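Local coordinates for GTPase-activating protein BEM3 (Saccharomyces cerevisiae S288C, PDB 6FSF), which acts as a GTPase-activating protein for CDC42 and, less efficiently, RHO1, here represented by its tandem PX and PH domains, and binds phosphatidylinositol 3-phosphate, at residues 173-177 with 178-182; 231-234 with 235-239; 62-65 with 66-69. All coordinates share one frame; numbering follows the deposited sequence.

Contact 1 (173-177 with 178-182)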
ATOM      1  N   LEU A 173       2.230  -1.879  18.778  1.00 96.66           N
ATOM      2  CA  LEU A 173       2.785  -2.340  17.513  1.00 89.44           C
ATOM      3  C   LEU A 173       2.829  -3.862  17.493  1.00 89.71           C
ATOM      4  O   LEU A 173       3.242  -4.495  18.469  1.00 94.60           O
ATOM      5  CB  LEU A 173       4.187  -1.768  17.278  1.00 83.53           C
ATOM      6  CG  LEU A 173       4.304  -0.242  17.333  1.00 81.63           C
ATOM      7  CD1 LEU A 173       5.714   0.217  16.994  1.00 80.78           C
ATOM      8  CD2 LEU A 173       3.292   0.415  16.412  1.00 77.33           C
ATOM      9  N   PHE A 174       2.408  -4.441  16.370  1.00 79.82           N
ATOM     10  CA  PHE A 174       2.324  -5.885  16.206  1.00 84.26           C
ATOM     11  C   PHE A 174       3.174  -6.326  15.023  1.00 87.09           C
ATOM     12  O   PHE A 174       3.212  -5.654  13.987  1.00 87.32           O
ATOM     13  CB  PHE A 174       0.875  -6.343  15.991  1.00 93.24           C
ATOM     14  CG  PHE A 174      -0.069  -5.925  17.085  1.00102.53           C
ATOM     15  CD1 PHE A 174      -0.393  -6.796  18.111  1.00105.08           C
ATOM     16  CD2 PHE A 174      -0.633  -4.658  17.084  1.00101.18           C
ATOM     17  CE1 PHE A 174      -1.260  -6.412  19.117  1.00104.29           C
ATOM     18  CE2 PHE A 174      -1.498  -4.268  18.089  1.00102.60           C
ATOM     19  CZ  PHE A 174      -1.813  -5.145  19.108  1.00104.62           C
ATOM     20  N   ASP A 175       3.853  -7.459  15.186  1.00 89.53           N
ATOM     21  CA  ASP A 175       4.575  -8.128  14.103  1.00 88.06           C
ATOM     22  C   ASP A 175       3.846  -9.437  13.818  1.00 95.79           C
ATOM     23  O   ASP A 175       3.972 -10.402  14.579  1.00 93.10           O
ATOM     24  CB  ASP A 175       6.034  -8.377  14.471  1.00 87.16           C
ATOM     25  CG  ASP A 175       6.701  -9.407  13.570  1.00 91.01           C
ATOM     26  OD1 ASP A 175       7.639 -10.086  14.040  1.00 96.65           O
ATOM     27  OD2 ASP A 175       6.287  -9.544  12.399  1.00 90.72           O
ATOM     28  N   LYS A 176       3.084  -9.457  12.724  1.00 94.74           N
ATOM     29  CA  LYS A 176       2.302 -10.625  12.321  1.00102.25           C
ATOM     30  C   LYS A 176       1.354 -11.052  13.442  1.00110.43           C
ATOM     31  O   LYS A 176       1.289 -12.222  13.835  1.00119.69           O
ATOM     32  CB  LYS A 176       3.222 -11.771  11.891  1.00106.02           C
ATOM     33  CG  LYS A 176       4.250 -11.338  10.849  1.00106.33           C
ATOM     34  CD  LYS A 176       5.495 -12.209  10.866  1.00110.86           C
ATOM     35  CE  LYS A 176       5.221 -13.587  10.293  1.00114.23           C
ATOM     36  NZ  LYS A 176       4.889 -13.534   8.842  1.00113.98           N
ATOM     37  N   ASN A 177       0.613 -10.067  13.958  1.00112.21           N
ATOM     38  CA  ASN A 177      -0.324 -10.254  15.069  1.00122.29           C
ATOM     39  C   ASN A 177       0.374 -10.837  16.301  1.00130.26           C
ATOM     40  O   ASN A 177      -0.065 -11.832  16.879  1.00137.87           O
ATOM     41  CB  ASN A 177      -1.520 -11.118  14.650  1.00125.74           C
ATOM     42  CG  ASN A 177      -2.737 -10.902  15.537  1.00135.75           C
ATOM     43  OD1 ASN A 177      -2.621 -10.435  16.674  1.00140.85           O
ATOM     44  ND2 ASN A 177      -3.915 -11.237  15.017  1.00137.46           N
ATOM     45  N   GLN A 178       1.475 -10.202  16.701  1.00125.15           N
ATOM     46  CA  GLN A 178       2.138 -10.510  17.966  1.00119.40           C
ATOM     47  C   GLN A 178       2.677  -9.211  18.543  1.00111.55           C
ATOM     48  O   GLN A 178       3.463  -8.523  17.883  1.00111.97           O
ATOM     49  CB  GLN A 178       3.271 -11.526  17.781  1.00122.03           C
ATOM     50  CG  GLN A 178       2.817 -12.967  17.600  1.00131.39           C
ATOM     51  CD  GLN A 178       3.979 -13.908  17.356  1.00138.97           C
ATOM     52  OE1 GLN A 178       5.108 -13.469  17.134  1.00143.12           O
ATOM     53  NE2 GLN A 178       3.711 -15.209  17.399  1.00139.22           N
ATOM     54  N   LEU A 179       2.255  -8.875  19.760  1.00103.04           N
ATOM     55  CA  LEU A 179       2.740  -7.665  20.412  1.00104.77           C
ATOM     56  C   LEU A 179       4.254  -7.706  20.558  1.00110.12           C
ATOM     57  O   LEU A 179       4.797  -8.535  21.291  1.00115.70           O
ATOM     58  CB  LEU A 179       2.079  -7.496  21.783  1.00106.58           C
ATOM     59  CG  LEU A 179       0.888  -6.532  21.875  1.00111.97           C
ATOM     60  CD1 LEU A 179       0.253  -6.585  23.257  1.00116.74           C
ATOM     61  CD2 LEU A 179       1.297  -5.106  21.521  1.00110.44           C
ATOM     62  N   THR A 180       4.935  -6.811  19.837  1.00107.19           N
ATOM     63  CA  THR A 180       6.378  -6.657  19.947  1.00103.68           C
ATOM     64  C   THR A 180       6.806  -5.320  20.539  1.00 95.51           C
ATOM     65  O   THR A 180       7.947  -5.210  21.001  1.00 99.89           O
ATOM     66  CB  THR A 180       7.053  -6.828  18.575  1.00102.76           C
ATOM     67  OG1 THR A 180       6.596  -5.807  17.681  1.00104.62           O
ATOM     68  CG2 THR A 180       6.729  -8.191  17.985  1.00 99.91           C
ATOM     69  N   GLU A 181       5.931  -4.314  20.554  1.00 91.97           N
ATOM     70  CA  GLU A 181       6.243  -3.006  21.116  1.00 96.70           C
ATOM     71  C   GLU A 181       4.969  -2.391  21.686  1.00 98.67           C
ATOM     72  O   GLU A 181       3.887  -2.559  21.120  1.00102.87           O
ATOM     73  CB  GLU A 181       6.851  -2.066  20.065  1.00 97.50           C
ATOM     74  CG  GLU A 181       8.311  -2.332  19.696  1.00 99.73           C
ATOM     75  CD  GLU A 181       8.469  -3.239  18.484  1.00100.60           C
ATOM     76  OE1 GLU A 181       9.621  -3.597  18.153  1.00 98.41           O
ATOM     77  OE2 GLU A 181       7.446  -3.592  17.860  1.00103.69           O
ATOM     78  N   THR A 182       5.110  -1.671  22.801  1.00 98.20           N
ATOM     79  CA  THR A 182       3.994  -0.987  23.447  1.00110.09           C
ATOM     80  C   THR A 182       4.506   0.338  23.992  1.00115.43           C
ATOM     81  O   THR A 182       5.527   0.368  24.686  1.00119.62           O
ATOM     82  CB  THR A 182       3.387  -1.847  24.570  1.00117.43           C
ATOM     83  OG1 THR A 182       3.166  -3.180  24.085  1.00122.81           O
ATOM     84  CG2 THR A 182       2.056  -1.281  25.036  1.00116.46           C
TER
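Phe-174 and Leu-179 run alongside each other with their ends in the same direction, a non-hydrogen-bonded antiparallel pair next to the turn. Leu-179 sets CD2 over one face of the Phe-174 ring, toward its rim, in a CH-pi contact 4.1 Å from the centroid, and its CG comes within 3.5 Å of Phe-174 CE1. Next to them, Phe-174 CA approaches Gln-178 O at 3.3 Å in a CA-H...O contact, while the same oxygen accepts a hydrogen bond from Asp-175 N at 2.9 Å. Beside the turn, Asp-175 CB meets Thr-180 CG2 at 3.6 Å. On the other face the side chains of Leu-173 and Glu-181 cross at a slant, Glu-181 CB and OE2 both lying against Leu-173 CB.

Leu-173 N bonds to Glu-181 O at 2.9 Å, nearly straight at 172°, whereas Leu-173 O takes Thr-180 N at 3.2 Å and, weakly, Glu-181 N: a classic beta bulge. With Phe-174 CG anti to the carbonyl carbon (chi1 -56°), the ring swings alongside Leu-179, and the Phe-174 side chain also touches Ile-165. Cut back to an alanine, this position would probably lose the ring face under Leu-179 CD2, leaving the leucine end free to turn.

Glu-181 OE2 is salt-bridged to Arg-162, so the face bearing Leu-173 and Glu-181 is tied by charge to strand 160-167, whereas Phe-174 and Leu-179 meet by apolar contact.

Contact 2 (231-234 with 235-239)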
ATOM      1  N   LYS A 231       0.234  11.920   3.544  1.00 69.17           N
ATOM      2  CA  LYS A 231      -1.064  12.161   4.164  1.00 67.99           C
ATOM      3  C   LYS A 231      -1.240  11.304   5.408  1.00 67.21           C
ATOM      4  O   LYS A 231      -1.781  11.764   6.419  1.00 68.69           O
ATOM      5  CB  LYS A 231      -2.192  11.885   3.168  1.00 71.92           C
ATOM      6  CG  LYS A 231      -3.581  12.061   3.766  1.00 77.20           C
ATOM      7  CD  LYS A 231      -4.676  11.578   2.832  1.00 83.66           C
ATOM      8  CE  LYS A 231      -6.046  11.813   3.448  1.00 84.92           C
ATOM      9  NZ  LYS A 231      -7.152  11.401   2.540  1.00 80.48           N
ATOM     10  N   GLU A 232      -0.784  10.050   5.352  1.00 64.92           N
ATOM     11  CA  GLU A 232      -0.889   9.176   6.513  1.00 68.77           C
ATOM     12  C   GLU A 232      -0.069   9.698   7.685  1.00 69.35           C
ATOM     13  O   GLU A 232      -0.447   9.491   8.843  1.00 76.21           O
ATOM     14  CB  GLU A 232      -0.457   7.757   6.142  1.00 72.74           C
ATOM     15  CG  GLU A 232      -1.613   6.829   5.814  1.00 80.03           C
ATOM     16  CD  GLU A 232      -2.409   6.441   7.044  1.00 91.31           C
ATOM     17  OE1 GLU A 232      -1.866   5.705   7.896  1.00 96.91           O
ATOM     18  OE2 GLU A 232      -3.571   6.882   7.165  1.00 92.62           O
ATOM     19  N   ARG A 233       1.049  10.376   7.410  1.00 65.89           N
ATOM     20  CA  ARG A 233       1.791  11.013   8.494  1.00 67.46           C
ATOM     21  C   ARG A 233       0.982  12.144   9.115  1.00 68.04           C
ATOM     22  O   ARG A 233       0.968  12.301  10.340  1.00 73.40           O
ATOM     23  CB  ARG A 233       3.143  11.529   7.998  1.00 60.02           C
ATOM     24  CG  ARG A 233       3.923  12.282   9.074  1.00 63.62           C
ATOM     25  CD  ARG A 233       5.387  12.481   8.714  1.00 67.68           C
ATOM     26  NE  ARG A 233       5.568  13.406   7.599  1.00 76.35           N
ATOM     27  CZ  ARG A 233       6.746  13.889   7.218  1.00 83.70           C
ATOM     28  NH1 ARG A 233       7.851  13.537   7.863  1.00 83.63           N
ATOM     29  NH2 ARG A 233       6.821  14.725   6.193  1.00 85.42           N
ATOM     30  N   GLU A 234       0.297  12.936   8.285  1.00 71.04           N
ATOM     31  CA  GLU A 234      -0.589  13.971   8.812  1.00 76.81           C
ATOM     32  C   GLU A 234      -1.668  13.364   9.699  1.00 77.19           C
ATOM     33  O   GLU A 234      -1.918  13.846  10.810  1.00 81.65           O
ATOM     34  CB  GLU A 234      -1.229  14.757   7.665  1.00 81.17           C
ATOM     35  CG  GLU A 234      -0.306  15.731   6.953  1.00 88.61           C
ATOM     36  CD  GLU A 234      -1.041  16.564   5.919  1.00 98.33           C
ATOM     37  OE1 GLU A 234      -2.173  17.010   6.206  1.00 98.23           O
ATOM     38  OE2 GLU A 234      -0.494  16.765   4.813  1.00101.93           O
ATOM     39  N   LEU A 235      -2.317  12.299   9.223  1.00 73.95           N
ATOM     40  CA  LEU A 235      -3.402  11.691   9.988  1.00 71.80           C
ATOM     41  C   LEU A 235      -2.897  11.105  11.300  1.00 78.22           C
ATOM     42  O   LEU A 235      -3.574  11.200  12.331  1.00 69.45           O
ATOM     43  CB  LEU A 235      -4.097  10.613   9.153  1.00 76.25           C
ATOM     44  CG  LEU A 235      -4.769  11.051   7.848  1.00 75.19           C
ATOM     45  CD1 LEU A 235      -5.624   9.925   7.282  1.00 78.79           C
ATOM     46  CD2 LEU A 235      -5.600  12.308   8.062  1.00 75.03           C
ATOM     47  N   TRP A 236      -1.706  10.501  11.285  1.00 81.48           N
ATOM     48  CA  TRP A 236      -1.184   9.875  12.495  1.00 75.13           C
ATOM     49  C   TRP A 236      -0.801  10.914  13.541  1.00 79.36           C
ATOM     50  O   TRP A 236      -1.038  10.712  14.738  1.00 81.59           O
ATOM     51  CB  TRP A 236       0.012   8.987  12.156  1.00 66.18           C
ATOM     52  CG  TRP A 236      -0.357   7.552  11.944  1.00 72.57           C
ATOM     53  CD1 TRP A 236      -0.529   6.912  10.750  1.00 69.69           C
ATOM     54  CD2 TRP A 236      -0.609   6.575  12.961  1.00 69.65           C
ATOM     55  NE1 TRP A 236      -0.868   5.598  10.961  1.00 66.53           N
ATOM     56  CE2 TRP A 236      -0.923   5.365  12.310  1.00 64.66           C
ATOM     57  CE3 TRP A 236      -0.595   6.606  14.358  1.00 71.81           C
ATOM     58  CZ2 TRP A 236      -1.222   4.198  13.009  1.00 69.14           C
ATOM     59  CZ3 TRP A 236      -0.892   5.447  15.050  1.00 78.91           C
ATOM     60  CH2 TRP A 236      -1.201   4.259  14.376  1.00 78.70           C
ATOM     61  N   LEU A 237      -0.208  12.030  13.111  1.00 82.11           N
ATOM     62  CA  LEU A 237       0.178  13.069  14.061  1.00 86.78           C
ATOM     63  C   LEU A 237      -1.042  13.674  14.744  1.00102.31           C
ATOM     64  O   LEU A 237      -0.997  13.998  15.936  1.00105.51           O
ATOM     65  CB  LEU A 237       0.993  14.156  13.358  1.00 77.52           C
ATOM     66  CG  LEU A 237       2.338  13.733  12.757  1.00 79.55           C
ATOM     67  CD1 LEU A 237       3.118  14.939  12.265  1.00 84.39           C
ATOM     68  CD2 LEU A 237       3.156  12.925  13.756  1.00 80.73           C
ATOM     69  N   SER A 238      -2.143  13.836  14.004  1.00108.57           N
ATOM     70  CA  SER A 238      -3.360  14.367  14.611  1.00105.15           C
ATOM     71  C   SER A 238      -3.936  13.394  15.630  1.00106.55           C
ATOM     72  O   SER A 238      -4.491  13.814  16.653  1.00112.98           O
ATOM     73  CB  SER A 238      -4.386  14.692  13.528  1.00102.31           C
ATOM     74  OG  SER A 238      -3.901  15.681  12.642  1.00101.80           O
ATOM     75  N   ALA A 239      -3.817  12.091  15.367  1.00101.64           N
ATOM     76  CA  ALA A 239      -4.214  11.099  16.359  1.00109.05           C
ATOM     77  C   ALA A 239      -3.359  11.215  17.613  1.00114.74           C
ATOM     78  O   ALA A 239      -3.871  11.120  18.734  1.00117.16           O
ATOM     79  CB  ALA A 239      -4.120   9.695  15.765  1.00108.22           C
TER
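Successive i to i+4 bonds run through residues 231-238 as one regular alpha-helical turn after another, from Leu-235 N to Lys-231 O at 2.9 Å through to Ser-238 N on Glu-234 O.

The main side-chain meeting is between Glu-232 and Trp-236, one turn apart. Glu-232 bends at its second torsion (chi2 -72°), which turns the carboxylate forward along the helix and brings OE1 to 3.2 Å from Trp-236 NE1. The carboxylate meets the NE1-CD1 side of the indole with the two planes nearly perpendicular, 82° apart. At the edge of that indole, in its plane, sits the backbone oxygen of Glu-232, 3.2 Å from Trp-236 CD1. The other carboxylate oxygen, Glu-232 OE2, lies 3.7 Å from Leu-235 CD1. It also forms a salt bridge with Lys-141, whose ammonium group makes a cation-pi contact with Trp-236, so one lysine serves both the acid and the ring.

Ser-238 turns its hydroxyl back onto the helix: OG is anti to its own carbonyl carbon (chi1 -62°) and donates to Glu-234 O at 3.3 Å. The backbone N of Ser-238 bonds to the same oxygen at 3.2 Å, and the two donors arrive from opposite faces of the carbonyl plane, a double grip on one acceptor. Leu-237 CG rests 3.1 Å from Arg-233 O, one turn back.

This is the C-terminal helix 230-240 of the PH domain, the element that in this fold closes one end of the beta barrel. Arg-233 anchors it, with NH1 bonded to the backbone oxygens of Gly-206 and Ile-193, and both Arg-233 and Leu-237 pack on Phe-207 of strand 206-211.

Contact 3 (62-65 with 66-69)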
ATOM      1  N   GLU A  62       2.583 -11.016 -13.398  1.00 52.27           N
ATOM      2  CA  GLU A  62       2.024 -12.086 -14.219  1.00 52.34           C
ATOM      3  C   GLU A  62       0.956 -11.553 -15.166  1.00 55.67           C
ATOM      4  O   GLU A  62       0.974 -11.847 -16.367  1.00 54.10           O
ATOM      5  CB  GLU A  62       1.455 -13.186 -13.325  1.00 58.89           C
ATOM      6  CG  GLU A  62       0.530 -14.149 -14.047  1.00 74.19           C
ATOM      7  CD  GLU A  62       0.204 -15.367 -13.215  1.00 87.52           C
ATOM      8  OE1 GLU A  62       1.130 -16.164 -12.953  1.00 95.67           O
ATOM      9  OE2 GLU A  62      -0.969 -15.526 -12.815  1.00 82.69           O
ATOM     10  N   LEU A  63       0.010 -10.769 -14.642  1.00 57.15           N
ATOM     11  CA  LEU A  63      -0.998 -10.163 -15.506  1.00 58.59           C
ATOM     12  C   LEU A  63      -0.360  -9.201 -16.500  1.00 58.73           C
ATOM     13  O   LEU A  63      -0.782  -9.124 -17.661  1.00 60.79           O
ATOM     14  CB  LEU A  63      -2.051  -9.444 -14.664  1.00 47.66           C
ATOM     15  CG  LEU A  63      -3.077  -8.639 -15.468  1.00 56.49           C
ATOM     16  CD1 LEU A  63      -3.980  -9.561 -16.273  1.00 58.36           C
ATOM     17  CD2 LEU A  63      -3.886  -7.736 -14.555  1.00 55.34           C
ATOM     18  N   ASP A  64       0.659  -8.460 -16.058  1.00 46.00           N
ATOM     19  CA  ASP A  64       1.384  -7.574 -16.962  1.00 54.15           C
ATOM     20  C   ASP A  64       2.031  -8.355 -18.098  1.00 58.95           C
ATOM     21  O   ASP A  64       1.957  -7.944 -19.261  1.00 57.10           O
ATOM     22  CB  ASP A  64       2.438  -6.786 -16.184  1.00 54.02           C
ATOM     23  CG  ASP A  64       3.189  -5.798 -17.056  1.00 65.97           C
ATOM     24  OD1 ASP A  64       2.585  -4.782 -17.453  1.00 61.57           O
ATOM     25  OD2 ASP A  64       4.382  -6.033 -17.334  1.00 69.02           O
ATOM     26  N   VAL A  65       2.662  -9.490 -17.783  1.00 58.11           N
ATOM     27  CA  VAL A  65       3.274 -10.314 -18.823  1.00 56.95           C
ATOM     28  C   VAL A  65       2.221 -10.781 -19.820  1.00 59.10           C
ATOM     29  O   VAL A  65       2.452 -10.781 -21.035  1.00 64.96           O
ATOM     30  CB  VAL A  65       4.029 -11.500 -18.193  1.00 55.81           C
ATOM     31  CG1 VAL A  65       4.399 -12.521 -19.257  1.00 60.76           C
ATOM     32  CG2 VAL A  65       5.279 -11.014 -17.471  1.00 49.40           C
ATOM     33  N   TYR A  66       1.046 -11.176 -19.324  1.00 58.72           N
ATOM     34  CA  TYR A  66      -0.023 -11.613 -20.214  1.00 62.67           C
ATOM     35  C   TYR A  66      -0.440 -10.497 -21.164  1.00 63.60           C
ATOM     36  O   TYR A  66      -0.734 -10.747 -22.339  1.00 60.21           O
ATOM     37  CB  TYR A  66      -1.224 -12.098 -19.400  1.00 67.63           C
ATOM     38  CG  TYR A  66      -2.423 -12.486 -20.243  1.00 75.10           C
ATOM     39  CD1 TYR A  66      -2.574 -13.783 -20.716  1.00 79.55           C
ATOM     40  CD2 TYR A  66      -3.404 -11.556 -20.562  1.00 75.65           C
ATOM     41  CE1 TYR A  66      -3.667 -14.139 -21.486  1.00 81.11           C
ATOM     42  CE2 TYR A  66      -4.497 -11.902 -21.335  1.00 81.56           C
ATOM     43  CZ  TYR A  66      -4.625 -13.195 -21.794  1.00 83.02           C
ATOM     44  OH  TYR A  66      -5.713 -13.547 -22.561  1.00 85.57           O
ATOM     45  N   MET A  67      -0.468  -9.257 -20.676  1.00 62.03           N
ATOM     46  CA  MET A  67      -0.962  -8.162 -21.502  1.00 69.40           C
ATOM     47  C   MET A  67       0.056  -7.768 -22.564  1.00 70.22           C
ATOM     48  O   MET A  67      -0.306  -7.531 -23.721  1.00 74.19           O
ATOM     49  CB  MET A  67      -1.337  -6.968 -20.627  1.00 68.63           C
ATOM     50  CG  MET A  67      -2.573  -7.220 -19.778  1.00 75.04           C
ATOM     51  SD  MET A  67      -3.126  -5.775 -18.859  1.00 68.45           S
ATOM     52  CE  MET A  67      -1.743  -5.545 -17.749  1.00 60.93           C
ATOM     53  N   LYS A  68       1.338  -7.706 -22.198  1.00 69.73           N
ATOM     54  CA  LYS A  68       2.363  -7.373 -23.184  1.00 77.02           C
ATOM     55  C   LYS A  68       2.309  -8.315 -24.381  1.00 82.28           C
ATOM     56  O   LYS A  68       2.565  -7.902 -25.517  1.00 79.95           O
ATOM     57  CB  LYS A  68       3.757  -7.427 -22.559  1.00 73.52           C
ATOM     58  CG  LYS A  68       3.921  -6.733 -21.219  1.00 80.98           C
ATOM     59  CD  LYS A  68       3.986  -5.225 -21.341  1.00 85.31           C
ATOM     60  CE  LYS A  68       4.546  -4.621 -20.059  1.00 81.22           C
ATOM     61  NZ  LYS A  68       4.007  -3.262 -19.786  1.00 71.97           N
ATOM     62  N   SER A  69       1.962  -9.579 -24.146  1.00 86.42           N
ATOM     63  CA  SER A  69       2.029 -10.613 -25.171  1.00 85.91           C
ATOM     64  C   SER A  69       0.767 -10.715 -26.012  1.00 87.02           C
ATOM     65  O   SER A  69       0.841 -11.165 -27.159  1.00 93.21           O
ATOM     66  CB  SER A  69       2.320 -11.971 -24.524  1.00 90.05           C
ATOM     67  OG  SER A  69       1.563 -12.135 -23.336  1.00 93.19           O
TER
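Asp-64 and Lys-68, one helical turn apart, cross diagonally along helix 57-70. A kink about the CB-CG bond (chi2 -76°) curls the lysine back along the helix, bringing CE to 3.1 Å from Asp-64 OD2 and NZ to 3.1 Å from Asp-64 OD1. The OD1 contact is a salt bridge, though weak as a hydrogen bond, and the stronger polar partner of that oxygen is the hydroxyl of Tyr-103. The carboxylate is thus held between a lysine of its own helix and a tyrosine of another, an arrangement likely to favour its charged form. Nearer the backbone, Lys-68 CG rests 3.0 Å from Asp-64 O, the oxygen that also receives Lys-68 N in an almost straight bond of 170°.

Leu-63 and Met-67 carry the apolar side. Their side chains cross at an angle, with Met-67 CE 4.1 Å from Leu-63 CG. The methionine chain is extended through CG and SD and then turns at chi3 (-65°), which lays the terminal methyl back against the preceding turn, 3.8 Å from Asp-64 CA. The Tyr-66 ring leads away from residues 62-65, though its CB lies 3.5 Å from Leu-63 O, and it stacks with the ring of His-70.

Helix 57-70 follows strand 49-55 in the PX domain. Met-67 fits between two helices, touching Tyr-103 and Ile-107 of helix 90-107 and Ile-121 of helix 115-125, while Leu-63 meets Phe-124 and Tyr-66 meets Asn-116 and Lys-120 of that latter helix.

How the contacts relate
Along the chain the order is contact 3, contact 1, contact 2. Contact 3 belongs to the PX domain, in helix 57-70, while contacts 1 and 2 both fall in the PH domain, so contact 3 is separated from each of the others by about 37 Å between centres and lies across the chain's centre from them. Within the PH domain the centres of contacts 1 and 2 are about 20 Å apart, with nearest atoms about 6 Å apart and no touch: one is the hairpin of strands 170-174 and 179-184 at an edge of the sheet, the other the C-terminal helix. The three thus lie in both domains of the tandem, the region that probably carries the protein's phosphoinositide binding.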